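Side-chain contacts in uncharacterized protein (Dyadobacter fermentans, PDB 3MFN), which is of unknown function and belongs to the DUF5618 family, with a mostly helical fold: residues Ser63-Val66 against Lys67-Gly70; Gly86-Lys90 against Gly91-Val95. All blocks are in the same frame, centred on the assembly; numbering follows the deposited sequence. Where two conformers were deposited one is given.

Contact 1: Ser63-Val66 against Lys67-Gly70; sequences SKYV and KMAG
The amide of Lys67 donates to Ser63 O over 2.8 Å, with a nearly straight N-H...O angle of 168°. The same carbonyl is also lined by the foot of the lysine side chain: Lys67 CG, lying anti to its carbonyl carbon and beside the backbone N, comes to 3.2 Å from Ser63 O, and from there the chain runs on extended. One oxygen is thus held by an N-H and approached by the aliphatic foot of the lysine. Three further bonds repeat the i to i+4 pattern, Met68 N to Lys64 O, Ala69 N to Tyr65 O and Gly70 N to Val66 O. That of Met68 is the longest at 3.2 Å and the most bent, its N-H...O angle being 150°. Together the four close the first turns of helix 63-85, where the carbonyls of the opening residues find their partners one turn on. About one turn apart on the helix, Tyr65 and the exposed Met68, a selenomethionine, lie alongside each other and point the same way, in a Met-aromatic contact. Met68 CG stands anti to the backbone N (chi1 -165°), and a bend at the last torsion brings the terminal methyl back to the ring, so that Met68 CE sits 3.5 Å from Tyr65 CE1. The selenium approaches obliquely, with Met68 SE 5.0 Å from the centroid of the Tyr65 ring. Tyr65 also touches Ile48 and Lys52 of helix 34-52. Ala69, whose CB is 3.3 Å from Tyr65 O, packs its small buried side chain on Leu49 of the same helix. Nearer the start, Ser63 OG is hydrogen-bonded to Gly128 O, which ties the beginning of the helix to the segment between helices 107-126 and 132-153.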
loop_
_atom_site.group_PDB
_atom_site.type_symbol
_atom_site.label_atom_id
_atom_site.label_comp_id
_atom_site.label_asym_id
_atom_site.label_seq_id
_atom_site.Cartn_x
_atom_site.Cartn_y
_atom_site.Cartn_z
ATOM N N SER A 63 -8.672 -12.042 -6.073
ATOM C CA SER A 63 -7.376 -12.013 -5.399
ATOM C C SER A 63 -6.318 -12.865 -6.046
ATOM O O SER A 63 -5.125 -12.543 -6.031
ATOM C CB SER A 63 -7.516 -12.461 -3.908
ATOM O OG SER A 63 -8.257 -11.526 -3.215
ATOM N N LYS A 64 -6.734 -13.955 -6.637
ATOM C CA LYS A 64 -5.831 -14.868 -7.320
ATOM C C LYS A 64 -5.014 -14.111 -8.370
ATOM O O LYS A 64 -3.793 -14.297 -8.519
ATOM C CB LYS A 64 -6.724 -15.943 -7.928
ATOM C CG LYS A 64 -6.088 -17.029 -8.738
ATOM C CD LYS A 64 -7.196 -17.864 -9.472
ATOM C CE LYS A 64 -8.321 -18.434 -8.571
ATOM N NZ LYS A 64 -9.683 -17.784 -8.703
ATOM N N TYR A 65 -5.703 -13.261 -9.122
ATOM C CA TYR A 65 -5.076 -12.536 -10.218
ATOM C C TYR A 65 -4.411 -11.289 -9.757
ATOM O O TYR A 65 -3.400 -10.871 -10.333
ATOM C CB TYR A 65 -6.098 -12.276 -11.319
ATOM C CG TYR A 65 -6.453 -13.556 -12.056
ATOM C CD1 TYR A 65 -5.577 -14.081 -12.976
ATOM C CD2 TYR A 65 -7.632 -14.244 -11.810
ATOM C CE1 TYR A 65 -5.859 -15.241 -13.645
ATOM C CE2 TYR A 65 -7.936 -15.434 -12.468
ATOM C CZ TYR A 65 -7.039 -15.899 -13.392
ATOM O OH TYR A 65 -7.240 -17.014 -14.098
ATOM N N VAL A 66 -4.907 -10.711 -8.677
ATOM C CA VAL A 66 -4.182 -9.633 -8.025
ATOM C C VAL A 66 -2.818 -10.103 -7.520
ATOM O O VAL A 66 -1.777 -9.463 -7.738
ATOM C CB VAL A 66 -4.941 -9.013 -6.859
ATOM C CG1 VAL A 66 -4.014 -7.975 -6.266
ATOM C CG2 VAL A 66 -6.232 -8.374 -7.351
ATOM N N LYS A 67 -2.803 -11.259 -6.906
ATOM C CA LYS A 67 -1.544 -11.891 -6.489
ATOM C C LYS A 67 -0.548 -12.166 -7.643
ATOM O O LYS A 67 0.630 -11.807 -7.578
ATOM C CB LYS A 67 -1.809 -13.175 -5.709
ATOM C CG LYS A 67 -2.410 -12.928 -4.349
ATOM C CD LYS A 67 -2.955 -14.202 -3.741
ATOM C CE LYS A 67 -3.555 -13.967 -2.365
ATOM N NZ LYS A 67 -4.294 -15.157 -1.840
HETATM N N MSE A 68 -1.067 -12.701 -8.731
HETATM C CA MSE A 68 -0.307 -13.059 -9.918
HETATM C C MSE A 68 0.256 -11.854 -10.593
HETATM O O MSE A 68 1.462 -11.825 -10.948
HETATM C CB MSE A 68 -1.333 -13.781 -10.903
HETATM C CG MSE A 68 -0.669 -14.490 -11.955
HETATM SE SE MSE A 68 -1.846 -15.369 -13.182
HETATM C CE MSE A 68 -2.931 -16.442 -12.039
ATOM N N ALA A 69 -0.587 -10.816 -10.705
ATOM C CA ALA A 69 -0.163 -9.550 -11.265
ATOM C C ALA A 69 0.869 -8.897 -10.424
ATOM O O ALA A 69 1.841 -8.373 -10.926
ATOM C CB ALA A 69 -1.327 -8.579 -11.506
ATOM N N GLY A 70 0.654 -8.859 -9.124
ATOM C CA GLY A 70 1.664 -8.310 -8.271
ATOM C C GLY A 70 3.010 -8.975 -8.364
ATOM O O GLY A 70 4.062 -8.296 -8.365
#

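Contact 2: Gly86-Lys90 against Gly91-Val95; sequences GKKTK and GRKDV
Lys93 and Lys88 run past each other in this loop, their side chains ending at different carbonyls. Lys93 has CG anti to its carbonyl carbon (chi1 -56°) and a chain extended from there to the ammonium, a reach that carries NZ back to the start of the loop. There Lys93 NZ donates to Gly86 O at 2.7 Å, the donor tilted 19° from the carbonyl plane. Lys88 turns the other way: bends at its third and fourth torsions swing the amine round to its own side of the loop, where Lys88 NZ meets Lys90 O at 3.0 Å, almost straight in line with the C=O bond. Between these two ends Lys88 CD lies against the backbone of Arg92, 3.6 Å from Arg92 O, and passes Lys93 CG at 4.3 Å. Only the Lys93 bond joins 86-90 to 91-95; that of Lys88 closes within 86-90. A salt bridge from Lys93 to Asp82 of helix 63-85 probably eases the nearness of a like charge, Lys87 NZ, 5.0 Å from Lys93 NZ. Gly86, with positive phi, is where the chain leaves helix 63-85. At the far end, Asp94 is the N-cap of helix 95-103, its OD1 accepting from Trp97 N; Lys88 rests on Trp97 and Lys93 on Tyr98, while Val95 packs on Phe113 and Tyr117 of helix 107-126.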
loop_
_atom_site.group_PDB
_atom_site.type_symbol
_atom_site.label_atom_id
_atom_site.label_comp_id
_atom_site.label_asym_id
_atom_site.label_seq_id
_atom_site.Cartn_x
_atom_site.Cartn_y
_atom_site.Cartn_z
ATOM N N GLY A 86 23.963 -7.383 -10.885
ATOM C CA GLY A 86 24.572 -8.678 -11.075
ATOM C C GLY A 86 24.246 -9.624 -9.934
ATOM O O GLY A 86 23.078 -9.744 -9.497
ATOM N N LYS A 87 25.285 -10.275 -9.427
ATOM C CA LYS A 87 25.056 -11.482 -8.653
ATOM C C LYS A 87 25.543 -11.338 -7.231
ATOM O O LYS A 87 26.462 -10.574 -6.958
ATOM C CB LYS A 87 25.694 -12.674 -9.365
ATOM C CG LYS A 87 25.001 -12.978 -10.726
ATOM C CD LYS A 87 24.673 -14.470 -10.922
ATOM C CE LYS A 87 23.618 -14.697 -12.043
ATOM N NZ LYS A 87 22.214 -14.938 -11.592
ATOM N N LYS A 88 24.861 -12.021 -6.323
ATOM C CA LYS A 88 25.252 -12.056 -4.928
ATOM C C LYS A 88 26.072 -13.316 -4.747
ATOM O O LYS A 88 25.722 -14.382 -5.281
ATOM C CB LYS A 88 24.022 -12.027 -4.034
ATOM C CG LYS A 88 24.063 -12.911 -2.823
ATOM C CD LYS A 88 22.723 -12.860 -2.074
ATOM C CE LYS A 88 22.853 -12.158 -0.733
ATOM N NZ LYS A 88 23.267 -13.138 0.254
ATOM N N THR A 89 27.174 -13.206 -4.019
ATOM C CA THR A 89 28.184 -14.261 -4.100
ATOM C C THR A 89 27.717 -15.543 -3.410
ATOM O O THR A 89 27.980 -16.623 -3.897
ATOM C CB THR A 89 29.540 -13.756 -3.588
ATOM O OG1 THR A 89 29.394 -13.369 -2.224
ATOM C CG2 THR A 89 29.981 -12.522 -4.414
ATOM N N LYS A 90 26.950 -15.422 -2.337
ATOM C CA LYS A 90 26.469 -16.585 -1.605
ATOM C C LYS A 90 24.954 -16.578 -1.356
ATOM O O LYS A 90 24.403 -15.576 -0.976
ATOM C CB LYS A 90 27.217 -16.615 -0.266
ATOM C CG LYS A 90 26.564 -17.384 0.903
ATOM C CD LYS A 90 27.337 -17.104 2.265
ATOM C CE LYS A 90 26.452 -17.355 3.524
ATOM N NZ LYS A 90 26.672 -18.726 4.114
ATOM N N GLY A 91 24.305 -17.730 -1.504
ATOM C CA GLY A 91 22.915 -17.881 -1.102
ATOM C C GLY A 91 21.982 -17.247 -2.123
ATOM O O GLY A 91 22.329 -17.152 -3.284
ATOM N N ARG A 92 20.791 -16.843 -1.690
ATOM C CA ARG A 92 19.804 -16.254 -2.563
ATOM C C ARG A 92 19.609 -14.793 -2.155
ATOM O O ARG A 92 19.690 -14.453 -1.004
ATOM C CB ARG A 92 18.456 -16.970 -2.409
ATOM C CG ARG A 92 18.487 -18.497 -2.753
ATOM C CD ARG A 92 17.082 -19.067 -2.637
ATOM N NE ARG A 92 16.992 -20.475 -3.002
ATOM C CZ ARG A 92 16.789 -20.932 -4.247
ATOM N NH1 ARG A 92 16.719 -22.250 -4.458
ATOM N NH2 ARG A 92 16.680 -20.112 -5.309
ATOM N N LYS A 93 19.221 -13.980 -3.123
ATOM C CA LYS A 93 18.841 -12.599 -2.915
ATOM C C LYS A 93 17.527 -12.520 -2.167
ATOM O O LYS A 93 16.718 -13.463 -2.167
ATOM C CB LYS A 93 18.705 -11.891 -4.252
ATOM C CG LYS A 93 19.912 -11.943 -5.128
ATOM C CD LYS A 93 19.671 -11.345 -6.514
ATOM C CE LYS A 93 20.954 -11.241 -7.303
ATOM N NZ LYS A 93 20.800 -11.094 -8.784
ATOM N N ASP A 94 17.344 -11.411 -1.476
ATOM C CA ASP A 94 16.064 -11.093 -0.878
ATOM C C ASP A 94 15.983 -9.590 -0.879
ATOM O O ASP A 94 16.845 -8.934 -1.445
ATOM C CB ASP A 94 15.968 -11.632 0.555
ATOM C CG ASP A 94 17.061 -11.093 1.453
ATOM O OD1 ASP A 94 17.720 -10.069 1.131
ATOM O OD2 ASP A 94 17.293 -11.755 2.478
ATOM N N VAL A 95 14.969 -9.056 -0.227
ATOM C CA VAL A 95 14.695 -7.645 -0.290
ATOM C C VAL A 95 15.856 -6.847 0.251
ATOM O O VAL A 95 16.140 -5.796 -0.284
ATOM C CB VAL A 95 13.407 -7.246 0.447
ATOM C CG1 VAL A 95 13.557 -7.428 1.977
ATOM C CG2 VAL A 95 13.057 -5.756 0.112
#

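Contact 1 and contact 2 come in series along the chain and are joined by helix 63-85: the first occupies its opening turns, the second the loop that follows its last residue and leads into helix 95-103. Their centres are 25 Å apart, the nearest atoms about 13 Å, and they do not touch. Both fall within the region assigned to the DUF5618 family. Contact 1 is partly buried where its helix packs against helix 34-52, whereas contact 2 is a surface contact, farther from the centre of the chain. The pair illustrates how one long helix opens with regular i to i+4 bonding and is followed by a loop held by lysine bonds to backbone carbonyls.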